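Side-chain contact in angiopoietin-related protein 6 (PDB 6Y43), which is a secreted, angiopoietin-like growth factor whose calcium-binding fibrinogen-like domain probably mediates recognition by its partners at the cell surface: residues L101-W104 and G105-A109. Sequence-based numbering, arbitrary orientation.
Sequences LEDW and GGRGA
Leu101 and Ala109 form an antiparallel, hydrogen-bonded pair, Leu101 N to Ala109 O and Ala109 N to Leu101 O both 2.9 Å, near the loop end of the hairpin of strands 95-102 and 108-118, whose loop contains a type I turn from Asp103 to Gly106. Past this pair the loop is tied by Asp103 N to Arg107 O at 2.9 Å and by Gly106 N to Asp103 O at 3.1 Å, making a 3:5 hairpin with a G1 beta bulge. Gly106 takes the left-handed bulge position (phi 90°), where a CB would jam against the preceding carbonyl O. Asp103 illustrates how one carboxylate can organise such a turn. Its CG is tucked between the backbone N and the carbonyl carbon (chi1 77°), which folds OD1 back over the loop. There OD1 accepts Arg107 N at 3.0 Å, from above the carboxylate plane, and a weaker bond from Gly105 N. OD2 forms a salt bridge with Arg204 and also takes a hydrogen bond from a water, which accepts one from Arg107 NH1; the Asp103 and Arg107 charges do not touch directly. On the sheet face opposite to Leu101 and Ala109, Glu102 extends with CG 3.7 Å from Arg107 O, and its carboxylate pairs with Arg211 and Lys212. In the antiparallel sheet of the fibrinogen C-terminal globular domain, strand 212-219 pairs with 95-102, while Leu101 packs on Trp200 and Ala109 on Phe203.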
ATOM      1  N   LEU A 101     -10.537  -0.877  -0.523  1.00  8.54           N
ATOM      2  CA  LEU A 101     -10.966  -1.291   0.801  1.00  8.22           C
ATOM      3  C   LEU A 101     -12.234  -2.123   0.705  1.00  8.73           C
ATOM      4  O   LEU A 101     -13.089  -1.868  -0.148  1.00 10.23           O
ATOM      5  CB  LEU A 101     -11.252  -0.075   1.683  1.00  7.98           C
ATOM      6  CG  LEU A 101     -10.179   1.016   1.689  1.00  8.80           C
ATOM      7  CD1 LEU A 101     -10.724   2.245   2.369  1.00 11.59           C
ATOM      8  CD2 LEU A 101      -8.922   0.495   2.416  1.00 12.16           C
ATOM      9  N   GLU A 102     -12.370  -3.090   1.614  1.00 10.11           N
ATOM     10  CA  GLU A 102     -13.617  -3.836   1.755  1.00 11.33           C
ATOM     11  C   GLU A 102     -13.889  -4.086   3.231  1.00  8.62           C
ATOM     12  O   GLU A 102     -13.007  -4.572   3.951  1.00 10.30           O
ATOM     13  CB  GLU A 102     -13.549  -5.172   1.003  1.00 13.50           C
ATOM     14  CG  GLU A 102     -14.808  -6.012   1.004  1.00 22.81           C
ATOM     15  CD  GLU A 102     -14.635  -7.338   0.260  1.00 29.73           C
ATOM     16  OE1 GLU A 102     -13.719  -7.426  -0.605  1.00 25.17           O
ATOM     17  OE2 GLU A 102     -15.405  -8.301   0.544  1.00 32.41           O
ATOM     18  N   ASP A 103     -15.132  -3.825   3.648  1.00  8.85           N
ATOM     19  CA  ASP A 103     -15.548  -4.113   5.011  1.00  9.35           C
ATOM     20  C   ASP A 103     -16.149  -5.513   5.104  1.00 10.79           C
ATOM     21  O   ASP A 103     -16.251  -6.257   4.120  1.00 11.47           O
ATOM     22  CB  ASP A 103     -16.472  -3.013   5.553  1.00 10.12           C
ATOM     23  CG  ASP A 103     -17.916  -3.061   5.042  1.00 11.93           C
ATOM     24  OD1 ASP A 103     -18.374  -4.054   4.432  1.00 12.14           O
ATOM     25  OD2 ASP A 103     -18.608  -2.033   5.283  1.00 13.25           O
ATOM     26  N   TRP A 104     -16.473  -5.912   6.332  1.00  9.39           N
ATOM     27  CA  TRP A 104     -16.923  -7.274   6.574  1.00 12.36           C
ATOM     28  C   TRP A 104     -18.366  -7.494   6.135  1.00 13.20           C
ATOM     29  O   TRP A 104     -18.837  -8.634   6.160  1.00 14.39           O
ATOM     30  CB  TRP A 104     -16.737  -7.640   8.047  1.00 12.60           C
ATOM     31  CG  TRP A 104     -15.284  -7.842   8.379  1.00 11.11           C
ATOM     32  CD1 TRP A 104     -14.386  -6.882   8.744  1.00 12.44           C
ATOM     33  CD2 TRP A 104     -14.558  -9.078   8.352  1.00 10.65           C
ATOM     34  NE1 TRP A 104     -13.144  -7.440   8.944  1.00 10.29           N
ATOM     35  CE2 TRP A 104     -13.224  -8.788   8.720  1.00 11.03           C
ATOM     36  CE3 TRP A 104     -14.905 -10.401   8.045  1.00 12.84           C
ATOM     37  CZ2 TRP A 104     -12.238  -9.775   8.793  1.00 13.36           C
ATOM     38  CZ3 TRP A 104     -13.929 -11.383   8.121  1.00 15.32           C
ATOM     39  CH2 TRP A 104     -12.606 -11.064   8.483  1.00 15.22           C
ATOM     40  N   GLY A 105     -19.055  -6.450   5.719  1.00 13.33           N
ATOM     41  CA  GLY A 105     -20.351  -6.602   5.107  1.00 18.67           C
ATOM     42  C   GLY A 105     -20.301  -6.659   3.606  1.00 19.25           C
ATOM     43  O   GLY A 105     -21.355  -6.717   2.968  1.00 17.25           O
ATOM     44  N   GLY A 106     -19.109  -6.624   3.012  1.00 14.59           N
ATOM     45  CA  GLY A 106     -18.980  -6.679   1.573  1.00 13.47           C
ATOM     46  C   GLY A 106     -18.996  -5.353   0.854  1.00 12.30           C
ATOM     47  O   GLY A 106     -18.890  -5.343  -0.383  1.00 12.33           O
ATOM     48  N   ARG A 107     -19.105  -4.234   1.574  1.00 12.74           N
ATOM     49  CA  ARG A 107     -19.053  -2.934   0.929  1.00 11.38           C
ATOM     50  C   ARG A 107     -17.607  -2.621   0.563  1.00 12.02           C
ATOM     51  O   ARG A 107     -16.684  -2.848   1.353  1.00 11.85           O
ATOM     52  CB  ARG A 107     -19.610  -1.840   1.843  1.00 11.60           C
ATOM     53  CG  ARG A 107     -21.112  -1.634   1.754  1.00 17.63           C
ATOM     54  CD  ARG A 107     -21.503  -0.305   2.393  1.00 18.65           C
ATOM     55  NE  ARG A 107     -22.900   0.074   2.184  1.00 17.09           N
ATOM     56  CZ  ARG A 107     -23.750   0.326   3.175  1.00 23.48           C
ATOM     57  NH1 ARG A 107     -23.358   0.210   4.437  1.00 22.50           N
ATOM     58  NH2 ARG A 107     -24.996   0.705   2.916  1.00 20.23           N
ATOM     59  N   GLY A 108     -17.415  -2.117  -0.648  1.00 11.38           N
ATOM     60  CA  GLY A 108     -16.113  -1.742  -1.131  1.00 10.89           C
ATOM     61  C   GLY A 108     -15.996  -0.240  -1.268  1.00 12.49           C
ATOM     62  O   GLY A 108     -16.996   0.465  -1.413  1.00 12.65           O
ATOM     63  N   ALA A 109     -14.778   0.277  -1.214  1.00  8.88           N
ATOM     64  CA  ALA A 109     -14.561   1.696  -1.448  1.00  9.60           C
ATOM     65  C   ALA A 109     -13.158   1.907  -1.996  1.00 10.11           C
ATOM     66  O   ALA A 109     -12.271   1.056  -1.847  1.00  9.28           O
ATOM     67  CB  ALA A 109     -14.789   2.507  -0.166  1.00 13.60           C
TER
HETATM   68  O   HOH W   1     -21.076  -1.550   5.335  1.00 22.68           O